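Local coordinates for long form salivary protein D7L (Phlebotomus duboscqi, PDB 6MT7), which binds and sequesters cysteinyl leukotrienes and a thromboxane A2 analogue, aiding sand-fly blood feeding and inhibiting collagen-induced platelet aggregation that depends on thromboxane A2, at residues T138-F143 with Y163-V168; T208-V213 with Q219-L224; D124-F127 with N132-P135; N172-F177 with S192-S197. One frame throughout, in Å; residues are numbered along the deposited sequence.

Contact 1. Residues T138-F143 with Y163-V168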
loop_
_atom_site.group_PDB
_atom_site.type_symbol
_atom_site.label_atom_id
_atom_site.label_comp_id
_atom_site.label_asym_id
_atom_site.label_seq_id
_atom_site.Cartn_x
_atom_site.Cartn_y
_atom_site.Cartn_z
ATOM N N THR A 138 -4.569 -16.231 3.447
ATOM C CA THR A 138 -3.508 -16.771 4.286
ATOM C C THR A 138 -2.932 -15.665 5.162
ATOM O O THR A 138 -2.694 -14.549 4.687
ATOM C CB THR A 138 -2.408 -17.389 3.424
ATOM O OG1 THR A 138 -2.940 -18.526 2.727
ATOM C CG2 THR A 138 -1.219 -17.835 4.275
ATOM N N LYS A 139 -2.708 -15.980 6.437
ATOM C CA LYS A 139 -2.129 -15.007 7.355
ATOM C C LYS A 139 -0.646 -14.803 7.073
ATOM O O LYS A 139 0.065 -15.715 6.644
ATOM C CB LYS A 139 -2.313 -15.453 8.806
ATOM C CG LYS A 139 -3.752 -15.433 9.275
ATOM C CD LYS A 139 -3.851 -15.273 10.788
ATOM C CE LYS A 139 -3.121 -16.379 11.517
ATOM N NZ LYS A 139 -3.377 -16.317 12.988
ATOM N N ILE A 140 -0.179 -13.579 7.340
ATOM C CA ILE A 140 1.241 -13.268 7.212
ATOM C C ILE A 140 2.082 -14.239 8.034
ATOM O O ILE A 140 3.085 -14.774 7.550
ATOM C CB ILE A 140 1.498 -11.807 7.629
ATOM C CG1 ILE A 140 0.970 -10.870 6.539
ATOM C CG2 ILE A 140 2.983 -11.585 7.893
ATOM C CD1 ILE A 140 0.866 -9.422 6.953
ATOM N N SER A 141 1.681 -14.491 9.283
ATOM C CA SER A 141 2.488 -15.377 10.122
ATOM C C SER A 141 2.596 -16.762 9.500
ATOM O O SER A 141 3.686 -17.343 9.445
ATOM C CB SER A 141 1.908 -15.490 11.537
ATOM O OG SER A 141 0.532 -15.827 11.538
ATOM N N ASP A 142 1.481 -17.297 9.002
ATOM C CA ASP A 142 1.506 -18.646 8.443
ATOM C C ASP A 142 2.329 -18.703 7.162
ATOM O O ASP A 142 3.063 -19.674 6.933
ATOM C CB ASP A 142 0.075 -19.133 8.213
ATOM C CG ASP A 142 -0.662 -19.377 9.516
ATOM O OD1 ASP A 142 -0.024 -19.889 10.463
ATOM O OD2 ASP A 142 -1.868 -19.052 9.608
ATOM N N PHE A 143 2.249 -17.662 6.328
ATOM C CA PHE A 143 3.021 -17.651 5.090
ATOM C C PHE A 143 4.503 -17.458 5.371
ATOM O O PHE A 143 5.356 -18.140 4.786
ATOM C CB PHE A 143 2.518 -16.547 4.156
ATOM C CG PHE A 143 3.294 -16.450 2.868
ATOM C CD1 PHE A 143 3.041 -17.336 1.825
ATOM C CD2 PHE A 143 4.280 -15.494 2.702
ATOM C CE1 PHE A 143 3.754 -17.265 0.637
ATOM C CE2 PHE A 143 5.003 -15.412 1.517
ATOM C CZ PHE A 143 4.736 -16.301 0.480
ATOM N N TYR A 163 8.075 -7.200 5.846
ATOM C CA TYR A 163 7.656 -6.779 4.514
ATOM C C TYR A 163 6.129 -6.780 4.395
ATOM O O TYR A 163 5.530 -5.799 3.941
ATOM C CB TYR A 163 8.285 -7.675 3.433
ATOM C CG TYR A 163 7.671 -7.381 2.085
ATOM C CD1 TYR A 163 8.079 -6.281 1.347
ATOM C CD2 TYR A 163 6.633 -8.168 1.580
ATOM C CE1 TYR A 163 7.486 -5.971 0.141
ATOM C CE2 TYR A 163 6.023 -7.857 0.380
ATOM C CZ TYR A 163 6.458 -6.761 -0.339
ATOM O OH TYR A 163 5.866 -6.445 -1.542
ATOM N N TYR A 164 5.472 -7.865 4.814
ATOM C CA TYR A 164 4.032 -7.933 4.588
ATOM C C TYR A 164 3.253 -7.017 5.525
ATOM O O TYR A 164 2.146 -6.583 5.180
ATOM C CB TYR A 164 3.552 -9.383 4.693
ATOM C CG TYR A 164 3.837 -10.111 3.405
ATOM C CD1 TYR A 164 3.053 -9.897 2.278
ATOM C CD2 TYR A 164 4.926 -10.954 3.293
ATOM C CE1 TYR A 164 3.322 -10.544 1.079
ATOM C CE2 TYR A 164 5.210 -11.597 2.098
ATOM C CZ TYR A 164 4.406 -11.386 0.996
ATOM O OH TYR A 164 4.690 -12.029 -0.191
ATOM N N TYR A 165 3.804 -6.699 6.696
ATOM C CA TYR A 165 3.234 -5.633 7.517
ATOM C C TYR A 165 3.529 -4.247 6.956
ATOM O O TYR A 165 3.012 -3.262 7.490
ATOM C CB TYR A 165 3.778 -5.693 8.940
ATOM C CG TYR A 165 3.412 -6.930 9.718
ATOM C CD1 TYR A 165 2.177 -7.548 9.562
ATOM C CD2 TYR A 165 4.307 -7.465 10.635
ATOM C CE1 TYR A 165 1.849 -8.694 10.307
ATOM C CE2 TYR A 165 3.996 -8.600 11.374
ATOM C CZ TYR A 165 2.774 -9.207 11.207
ATOM O OH TYR A 165 2.490 -10.335 11.957
ATOM N N ARG A 166 4.338 -4.159 5.896
ATOM C CA ARG A 166 4.754 -2.892 5.296
ATOM C C ARG A 166 5.447 -1.996 6.316
ATOM O O ARG A 166 5.253 -0.776 6.349
ATOM C CB ARG A 166 3.590 -2.170 4.610
ATOM C CG ARG A 166 3.441 -2.557 3.128
ATOM C CD ARG A 166 2.927 -3.996 2.989
ATOM N NE ARG A 166 2.748 -4.400 1.592
ATOM C CZ ARG A 166 2.199 -5.556 1.214
ATOM N NH1 ARG A 166 1.777 -6.434 2.121
ATOM N NH2 ARG A 166 2.050 -5.836 -0.074
ATOM N N LEU A 167 6.289 -2.610 7.149
ATOM C CA LEU A 167 7.267 -1.836 7.900
ATOM C C LEU A 167 8.461 -1.477 7.024
ATOM O O LEU A 167 9.062 -0.412 7.207
ATOM C CB LEU A 167 7.732 -2.615 9.131
ATOM C CG LEU A 167 6.594 -3.112 10.030
ATOM C CD1 LEU A 167 7.135 -3.903 11.218
ATOM C CD2 LEU A 167 5.744 -1.948 10.493
ATOM N N VAL A 168 8.810 -2.356 6.081
ATOM C CA VAL A 168 9.886 -2.156 5.118
ATOM C C VAL A 168 9.368 -2.563 3.745
ATOM O O VAL A 168 8.403 -3.320 3.623
ATOM C CB VAL A 168 11.167 -2.965 5.452
ATOM C CG1 VAL A 168 11.773 -2.516 6.789
ATOM C CG2 VAL A 168 10.896 -4.489 5.440
#

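Contact 2. Residues T208-V213 with Q219-L224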
loop_
_atom_site.group_PDB
_atom_site.type_symbol
_atom_site.label_atom_id
_atom_site.label_comp_id
_atom_site.label_asym_id
_atom_site.label_seq_id
_atom_site.Cartn_x
_atom_site.Cartn_y
_atom_site.Cartn_z
ATOM N N THR A 208 14.792 -4.836 13.030
ATOM C CA THR A 208 14.792 -3.695 13.936
ATOM C C THR A 208 13.441 -2.991 13.928
ATOM O O THR A 208 12.916 -2.639 14.992
ATOM C CB THR A 208 15.925 -2.735 13.576
ATOM O OG1 THR A 208 17.157 -3.462 13.539
ATOM C CG2 THR A 208 16.050 -1.628 14.617
HETATM N N MSE A 209 12.839 -2.817 12.751
HETATM C CA MSE A 209 11.493 -2.251 12.687
HETATM C C MSE A 209 10.472 -3.096 13.431
HETATM O O MSE A 209 9.666 -2.580 14.210
HETATM C CB MSE A 209 11.045 -2.055 11.225
HETATM C CG MSE A 209 11.885 -1.018 10.485
HETATM SE SE MSE A 209 11.400 0.797 11.067
HETATM C CE MSE A 209 9.512 0.682 10.738
ATOM N N TYR A 210 10.514 -4.403 13.179
ATOM C CA TYR A 210 9.587 -5.318 13.835
ATOM C C TYR A 210 9.703 -5.219 15.352
ATOM O O TYR A 210 8.704 -5.019 16.054
ATOM C CB TYR A 210 9.861 -6.748 13.351
ATOM C CG TYR A 210 8.905 -7.802 13.870
ATOM C CD1 TYR A 210 9.027 -8.310 15.161
ATOM C CD2 TYR A 210 7.888 -8.306 13.062
ATOM C CE1 TYR A 210 8.146 -9.272 15.642
ATOM C CE2 TYR A 210 7.015 -9.273 13.532
ATOM C CZ TYR A 210 7.150 -9.750 14.819
ATOM O OH TYR A 210 6.280 -10.712 15.277
ATOM N N ASN A 211 10.924 -5.365 15.877
ATOM C CA ASN A 211 11.114 -5.373 17.323
ATOM C C ASN A 211 10.777 -4.024 17.937
ATOM O O ASN A 211 10.280 -3.968 19.069
ATOM C CB ASN A 211 12.549 -5.768 17.657
ATOM C CG ASN A 211 12.851 -7.208 17.290
ATOM O OD1 ASN A 211 11.965 -8.056 17.320
ATOM N ND2 ASN A 211 14.095 -7.486 16.933
ATOM N N CYS A 212 11.029 -2.937 17.205
ATOM C CA CYS A 212 10.744 -1.605 17.730
ATOM C C CYS A 212 9.246 -1.353 17.819
ATOM O O CYS A 212 8.761 -0.816 18.825
ATOM C CB CYS A 212 11.415 -0.539 16.863
ATOM S SG CYS A 212 11.118 1.162 17.406
ATOM N N VAL A 213 8.495 -1.731 16.781
ATOM C CA VAL A 213 7.046 -1.556 16.823
ATOM C C VAL A 213 6.454 -2.408 17.940
ATOM O O VAL A 213 5.601 -1.951 18.707
ATOM C CB VAL A 213 6.420 -1.893 15.453
ATOM C CG1 VAL A 213 4.896 -1.984 15.562
ATOM C CG2 VAL A 213 6.808 -0.843 14.401
ATOM N N GLN A 219 0.513 -5.613 20.848
ATOM C CA GLN A 219 -0.596 -6.168 20.087
ATOM C C GLN A 219 -0.696 -5.620 18.670
ATOM O O GLN A 219 -1.430 -6.193 17.860
ATOM C CB GLN A 219 -1.920 -5.927 20.821
ATOM C CG GLN A 219 -1.955 -6.482 22.243
ATOM C CD GLN A 219 -1.247 -7.822 22.385
ATOM O OE1 GLN A 219 -0.357 -7.984 23.223
ATOM N NE2 GLN A 219 -1.664 -8.797 21.587
ATOM N N ALA A 220 0.030 -4.546 18.348
ATOM C CA ALA A 220 -0.148 -3.884 17.056
ATOM C C ALA A 220 0.110 -4.846 15.909
ATOM O O ALA A 220 -0.698 -4.954 14.980
ATOM C CB ALA A 220 0.775 -2.664 16.954
ATOM N N LEU A 221 1.227 -5.570 15.962
ATOM C CA LEU A 221 1.536 -6.480 14.868
ATOM C C LEU A 221 0.638 -7.708 14.905
ATOM O O LEU A 221 0.344 -8.283 13.854
ATOM C CB LEU A 221 3.010 -6.878 14.908
ATOM C CG LEU A 221 4.018 -5.737 14.693
ATOM C CD1 LEU A 221 5.435 -6.294 14.661
ATOM C CD2 LEU A 221 3.708 -4.953 13.419
ATOM N N LYS A 222 0.176 -8.116 16.093
ATOM C CA LYS A 222 -0.813 -9.187 16.154
ATOM C C LYS A 222 -2.088 -8.790 15.422
ATOM O O LYS A 222 -2.692 -9.611 14.723
ATOM C CB LYS A 222 -1.123 -9.553 17.607
ATOM C CG LYS A 222 0.050 -10.132 18.372
ATOM C CD LYS A 222 -0.440 -10.954 19.566
ATOM C CE LYS A 222 0.703 -11.661 20.283
ATOM N NZ LYS A 222 1.053 -10.962 21.554
ATOM N N ILE A 223 -2.514 -7.533 15.573
ATOM C CA ILE A 223 -3.719 -7.060 14.900
ATOM C C ILE A 223 -3.528 -7.064 13.386
ATOM O O ILE A 223 -4.414 -7.499 12.639
ATOM C CB ILE A 223 -4.109 -5.669 15.432
ATOM C CG1 ILE A 223 -4.542 -5.763 16.900
ATOM C CG2 ILE A 223 -5.223 -5.057 14.581
ATOM C CD1 ILE A 223 -4.774 -4.427 17.548
ATOM N N LEU A 224 -2.372 -6.596 12.902
ATOM C CA LEU A 224 -2.103 -6.683 11.469
ATOM C C LEU A 224 -2.119 -8.131 10.991
ATOM O O LEU A 224 -2.623 -8.427 9.902
ATOM C CB LEU A 224 -0.757 -6.047 11.126
ATOM C CG LEU A 224 -0.666 -4.527 11.132
ATOM C CD1 LEU A 224 0.728 -4.095 10.651
ATOM C CD2 LEU A 224 -1.779 -3.890 10.292
#

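Contact 3. Residues D124-F127 with N132-P135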
loop_
_atom_site.group_PDB
_atom_site.type_symbol
_atom_site.label_atom_id
_atom_site.label_comp_id
_atom_site.label_asym_id
_atom_site.label_seq_id
_atom_site.Cartn_x
_atom_site.Cartn_y
_atom_site.Cartn_z
ATOM N N ASP A 124 -6.900 -12.759 -9.229
ATOM C CA ASP A 124 -6.765 -14.197 -8.997
ATOM C C ASP A 124 -5.689 -14.804 -9.884
ATOM O O ASP A 124 -4.886 -15.625 -9.426
ATOM C CB ASP A 124 -8.097 -14.902 -9.250
ATOM C CG ASP A 124 -9.146 -14.590 -8.200
ATOM O OD1 ASP A 124 -8.884 -13.792 -7.274
ATOM O OD2 ASP A 124 -10.253 -15.156 -8.309
ATOM N N GLU A 125 -5.667 -14.420 -11.164
ATOM C CA GLU A 125 -4.658 -14.950 -12.074
ATOM C C GLU A 125 -3.260 -14.551 -11.634
ATOM O O GLU A 125 -2.351 -15.386 -11.617
ATOM C CB GLU A 125 -4.928 -14.483 -13.505
ATOM C CG GLU A 125 -6.190 -15.094 -14.100
ATOM C CD GLU A 125 -6.479 -14.620 -15.510
ATOM O OE1 GLU A 125 -5.832 -13.647 -15.961
ATOM O OE2 GLU A 125 -7.375 -15.209 -16.158
ATOM N N TRP A 126 -3.069 -13.285 -11.252
ATOM C CA TRP A 126 -1.759 -12.866 -10.768
ATOM C C TRP A 126 -1.318 -13.723 -9.581
ATOM O O TRP A 126 -0.172 -14.181 -9.527
ATOM C CB TRP A 126 -1.768 -11.377 -10.376
ATOM C CG TRP A 126 -0.387 -10.903 -10.057
ATOM C CD1 TRP A 126 0.511 -10.337 -10.925
ATOM C CD2 TRP A 126 0.297 -11.023 -8.800
ATOM N NE1 TRP A 126 1.698 -10.082 -10.278
ATOM C CE2 TRP A 126 1.595 -10.504 -8.977
ATOM C CE3 TRP A 126 -0.062 -11.530 -7.545
ATOM C CZ2 TRP A 126 2.534 -10.458 -7.938
ATOM C CZ3 TRP A 126 0.874 -11.481 -6.512
ATOM C CH2 TRP A 126 2.148 -10.945 -6.717
ATOM N N PHE A 127 -2.215 -13.941 -8.609
ATOM C CA PHE A 127 -1.823 -14.672 -7.399
ATOM C C PHE A 127 -1.527 -16.135 -7.694
ATOM O O PHE A 127 -0.571 -16.704 -7.144
ATOM C CB PHE A 127 -2.910 -14.571 -6.331
ATOM C CG PHE A 127 -2.797 -13.340 -5.478
ATOM C CD1 PHE A 127 -1.921 -13.303 -4.403
ATOM C CD2 PHE A 127 -3.545 -12.219 -5.766
ATOM C CE1 PHE A 127 -1.800 -12.164 -3.625
ATOM C CE2 PHE A 127 -3.431 -11.082 -4.989
ATOM C CZ PHE A 127 -2.566 -11.060 -3.916
ATOM N N ASN A 132 5.061 -17.357 -4.825
ATOM C CA ASN A 132 5.984 -16.915 -3.778
ATOM C C ASN A 132 5.536 -15.621 -3.083
ATOM O O ASN A 132 6.303 -15.062 -2.291
ATOM C CB ASN A 132 7.393 -16.728 -4.338
ATOM C CG ASN A 132 7.944 -17.995 -4.971
ATOM O OD1 ASN A 132 7.782 -19.095 -4.432
ATOM N ND2 ASN A 132 8.607 -17.847 -6.114
ATOM N N THR A 133 4.331 -15.143 -3.375
ATOM C CA THR A 133 3.707 -14.026 -2.671
ATOM C C THR A 133 2.565 -14.560 -1.819
ATOM O O THR A 133 1.837 -15.464 -2.247
ATOM C CB THR A 133 3.177 -12.982 -3.670
ATOM O OG1 THR A 133 4.268 -12.419 -4.400
ATOM C CG2 THR A 133 2.423 -11.861 -2.965
ATOM N N LYS A 134 2.408 -13.997 -0.618
ATOM C CA LYS A 134 1.373 -14.411 0.320
ATOM C C LYS A 134 0.006 -14.477 -0.368
ATOM O O LYS A 134 -0.477 -13.452 -0.880
ATOM C CB LYS A 134 1.298 -13.451 1.509
ATOM C CG LYS A 134 0.250 -13.856 2.533
ATOM C CD LYS A 134 -0.127 -12.707 3.456
ATOM C CE LYS A 134 -1.172 -11.808 2.813
ATOM N NZ LYS A 134 -2.500 -12.508 2.727
ATOM N N PRO A 135 -0.638 -15.638 -0.398
ATOM C CA PRO A 135 -1.945 -15.729 -1.056
ATOM C C PRO A 135 -3.022 -15.022 -0.255
ATOM O O PRO A 135 -2.931 -14.865 0.969
ATOM C CB PRO A 135 -2.209 -17.240 -1.127
ATOM C CG PRO A 135 -1.374 -17.830 -0.057
ATOM C CD PRO A 135 -0.171 -16.939 0.119
HETATM O O HOH W 1 0.041 -16.378 -4.241
#

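Contact 4. Residues N172-F177 with S192-S197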
loop_
_atom_site.group_PDB
_atom_site.type_symbol
_atom_site.label_atom_id
_atom_site.label_comp_id
_atom_site.label_asym_id
_atom_site.label_seq_id
_atom_site.Cartn_x
_atom_site.Cartn_y
_atom_site.Cartn_z
ATOM N N ASN A 172 14.246 -3.630 1.895
ATOM C CA ASN A 172 14.463 -3.520 3.331
ATOM C C ASN A 172 14.721 -2.070 3.737
ATOM O O ASN A 172 15.549 -1.784 4.602
ATOM C CB ASN A 172 15.598 -4.436 3.794
ATOM C CG ASN A 172 15.138 -5.865 3.984
ATOM O OD1 ASN A 172 14.202 -6.126 4.735
ATOM N ND2 ASN A 172 15.787 -6.796 3.297
ATOM N N GLU A 173 14.018 -1.151 3.097
ATOM C CA GLU A 173 14.026 0.232 3.537
ATOM C C GLU A 173 12.708 0.553 4.231
ATOM O O GLU A 173 11.653 0.139 3.741
ATOM C CB GLU A 173 14.226 1.189 2.356
ATOM C CG GLU A 173 14.313 2.652 2.759
ATOM C CD GLU A 173 14.459 3.580 1.569
ATOM O OE1 GLU A 173 14.844 3.090 0.482
ATOM O OE2 GLU A 173 14.206 4.798 1.729
ATOM N N PRO A 174 12.728 1.251 5.371
ATOM C CA PRO A 174 11.466 1.526 6.075
ATOM C C PRO A 174 10.491 2.279 5.189
ATOM O O PRO A 174 10.874 3.094 4.346
ATOM C CB PRO A 174 11.897 2.382 7.273
ATOM C CG PRO A 174 13.337 2.038 7.484
ATOM C CD PRO A 174 13.898 1.746 6.120
ATOM N N ILE A 175 9.207 1.995 5.383
ATOM C CA ILE A 175 8.156 2.728 4.694
ATOM C C ILE A 175 7.765 3.893 5.602
ATOM O O ILE A 175 7.094 3.715 6.621
ATOM C CB ILE A 175 6.984 1.814 4.341
ATOM C CG1 ILE A 175 7.475 0.789 3.299
ATOM C CG2 ILE A 175 5.813 2.630 3.820
ATOM C CD1 ILE A 175 6.453 -0.277 2.916
ATOM N N HIS A 176 8.218 5.100 5.237
ATOM C CA HIS A 176 8.217 6.227 6.166
ATOM C C HIS A 176 6.809 6.707 6.505
ATOM O O HIS A 176 6.590 7.235 7.602
ATOM C CB HIS A 176 9.010 7.400 5.583
ATOM C CG HIS A 176 10.497 7.238 5.660
ATOM N ND1 HIS A 176 11.166 6.186 5.068
ATOM C CD2 HIS A 176 11.450 8.012 6.236
ATOM C CE1 HIS A 176 12.463 6.310 5.291
ATOM N NE2 HIS A 176 12.662 7.411 5.995
ATOM N N PHE A 177 5.860 6.564 5.585
ATOM C CA PHE A 177 4.537 7.150 5.760
ATOM C C PHE A 177 3.542 6.214 6.433
ATOM O O PHE A 177 2.372 6.592 6.578
ATOM C CB PHE A 177 3.967 7.596 4.403
ATOM C CG PHE A 177 3.777 6.471 3.427
ATOM C CD1 PHE A 177 2.659 5.655 3.485
ATOM C CD2 PHE A 177 4.718 6.235 2.440
ATOM C CE1 PHE A 177 2.493 4.615 2.590
ATOM C CE2 PHE A 177 4.548 5.205 1.544
ATOM C CZ PHE A 177 3.439 4.397 1.618
ATOM N N SER A 192 10.504 7.125 15.389
ATOM C CA SER A 192 11.666 6.685 16.154
ATOM C C SER A 192 12.140 5.307 15.704
ATOM O O SER A 192 13.347 5.044 15.697
ATOM C CB SER A 192 11.365 6.699 17.661
ATOM O OG SER A 192 10.514 5.624 18.037
ATOM N N CYS A 193 11.217 4.427 15.301
ATOM C CA CYS A 193 11.624 3.123 14.771
ATOM C C CYS A 193 12.352 3.261 13.440
ATOM O O CYS A 193 13.359 2.583 13.205
ATOM C CB CYS A 193 10.409 2.214 14.609
ATOM S SG CYS A 193 9.620 1.841 16.173
ATOM N N VAL A 194 11.847 4.123 12.554
ATOM C CA VAL A 194 12.526 4.388 11.285
ATOM C C VAL A 194 13.946 4.871 11.538
ATOM O O VAL A 194 14.917 4.350 10.968
ATOM C CB VAL A 194 11.716 5.406 10.456
ATOM C CG1 VAL A 194 12.497 5.875 9.223
ATOM C CG2 VAL A 194 10.377 4.811 10.058
ATOM N N LYS A 195 14.088 5.856 12.424
ATOM C CA LYS A 195 15.407 6.402 12.711
ATOM C C LYS A 195 16.331 5.342 13.302
ATOM O O LYS A 195 17.507 5.258 12.926
ATOM C CB LYS A 195 15.280 7.592 13.655
ATOM C CG LYS A 195 16.609 8.223 14.000
ATOM C CD LYS A 195 16.412 9.570 14.665
ATOM C CE LYS A 195 17.739 10.280 14.901
ATOM N NZ LYS A 195 17.539 11.553 15.669
ATOM N N ALA A 196 15.821 4.523 14.224
ATOM C CA ALA A 196 16.643 3.479 14.824
ATOM C C ALA A 196 17.070 2.434 13.803
ATOM O O ALA A 196 18.087 1.760 14.007
ATOM C CB ALA A 196 15.894 2.807 15.980
ATOM N N SER A 197 16.327 2.296 12.713
ATOM C CA SER A 197 16.648 1.344 11.655
ATOM C C SER A 197 17.470 2.010 10.557
ATOM O O SER A 197 18.170 1.336 9.802
ATOM C CB SER A 197 15.365 0.743 11.067
ATOM O OG SER A 197 14.544 0.192 12.087
#

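Contact 1. Residues T138-F143 with Y163-V168
I140 overlaps both Y164 and Y165, with its two branches shared between them. CG1 and CD1 of I140 both lie 3.5 Å from CB of Y164, and CD1 of I140 also reaches CD1 of the Y165 ring at 3.5 Å. The other branch, CG2 of I140, approaches CE1 of the same Y165 ring at 3.9 Å. With CG1 anti to the carbonyl carbon (chi1 -73°) and the chain extended beyond it, the end of the isoleucine reaches between the two tyrosines. I140 crosses both of them obliquely, in purely apolar packing.

One helical turn on, F143 CE2 comes within 3.9 Å of CE2 and 3.8 Å of OH in Y164. The rings of F143 and Y164 have centroids 5.7 Å apart and planes at 79°, a steep but oblique pairing. The buried hydroxyl of Y164 is not left to this apolar surface, because it hydrogen-bonds to the backbone N of K134.

R166, with positive phi, leaves the helical conformation in a Schellman motif, its N bonded back to O of Y163. Its side chain curls back, and NH1 of R166 donates to O of Y164 at 3.1 Å, nearly in the guanidinium plane. NH2 of R166 forms a salt bridge with D9. The four touching residues are all buried, and they join the start of helix 140-144 to this Schellman motif in the largely helical fold of a PBP/GOBP-family protein.

Contact 2. Residues T208-V213 with Q219-L224
L221 presses one methyl onto the ring of Y210, and this is the tight part of the contact. CD1 of L221 stands 3.6 Å from the Y210 ring centroid and 15° off the normal, the geometry of a CH-pi contact over a face. CD1 of L221 is offset toward the rim, 3.6 Å from both CD2 and CE2 of Y210. The ring gets there because CG of Y210 is anti to the backbone N (chi1 -176°), which carries its end toward L221 although its CB does not point that way.

The second methyl of L221 meets V213 instead: CD2 of L221 lies 3.8 Å from CG1 of V213, and the two side chains cross at about a right angle. Thus one leucine fork spans two residues three apart on helix 203-216. Two consecutive helices joined by a short connection pack here, 203-216 and 220-227, their short segments at 112° between N-to-C directions. The segment axes come no closer than 11.0 Å, so side chains bridge the gap.

Packing slackens toward the connection. A220 CB and V213 CG1 are 4.4 Å apart, although these residues have the closest CA atoms of the pair of segments, at 7.6 Å. N211, Q219 and K222 are exposed and do not join the apolar contact. H158 stacks on the ring of Y210, while C212 ties helix 203-216 to C193 of helix 187-196 through a disulfide.

Contact 3. Residues D124-F127 with N132-P135
W126 and T133 meet by van der Waals packing at the far end of the indole. CH2 of W126 lies 3.5 Å from OG1 and 3.8 Å from CB of T133, while CG2 of T133 sits near the indole plane, 3.9 Å from CZ3 of W126. The two side chains cross at about a right angle. CG of W126 anti to the backbone N (chi1 -172°) swings the six-membered ring toward the threonine.

The second kind of approach is ring edge to carbonyl: CE1 of F127 comes 3.3 Å from O of K134, which lies near the ring plane. CD1 of F127 reaches CA of P135 at 4.1 Å.

Both kinds of packing arise because, after helix 120-128, the chain folds back and residues 132-135 pass its last turn before helix 140-144 begins. F127 also touches K136, which by similarity binds thromboxane A2 and leukotriene C4.

Polar links are indirect. A water lies 3.0 Å from O of F127 and 2.8 Å from O of T133, within hydrogen-bonding distance of both, though other acceptors compete for its protons. The CB of K134 points away from the helix; NZ donates to O of P135, and also to O of T138 and of S228.

Contact 4. Residues N172-F177 with S192-S197
V194 and P174 bury the most surface here, with H176 third; together they pack the loop between helices 159-164 and 187-196 onto helix 187-196 in this largely helical PBP/GOBP-family protein. The CB of V194 points toward the loop, and both methyls are used. CG1 is anti to the backbone N (chi1 171°), which sets it over one face of the H176 imidazole. CG1 of V194 lies 3.9 Å from the H176 ring centroid and 23° off the normal, a CH-pi contact displaced toward NE2 of H176 at 3.6 Å.

P174 shares that methyl and meets the second one as well: CB of P174 is 4.0 Å from both CG1 and CG2 of V194. P174 and V194 also have the nearest CA atoms of the two segments, at 6.0 Å. CG of P174 reaches a little farther along the chain, to CB of S197 at 4.3 Å. The proline is thus in contact with two residues three apart.

H176 is solvent-exposed, yet its ring orientation is partly fixed. ND1 of H176 donates to O of P174 at 3.2 Å with an angle of 139° at the hydrogen, and the donor stands well above the carbonyl plane. Behind the loop, backbone hydrogen bonding pairs I175 with L167. OG of S197 turns back to donate to O of C193 at 2.9 Å.

Contacts 1 and 2 are buried, contact 4 is partly buried, and contact 3 lies at the surface. The first two are nearly all apolar across their segments, and the ring of Y165 touches Y210, L221 and L224, so Y165 links the two apolar clusters. Contact 3 depends more on backbone carbonyls and a water near two of them; it joins contact 1 where Y164 OH bonds to K134 N. The C193-C212 disulfide joins helix 187-196 of contact 4 to helix 203-216 of contact 2, and contact 4 meets contact 1 by the backbone bond between L167 and I175. Contacts 3 and 4 stand apart, their nearest atoms about 14 Å from each other.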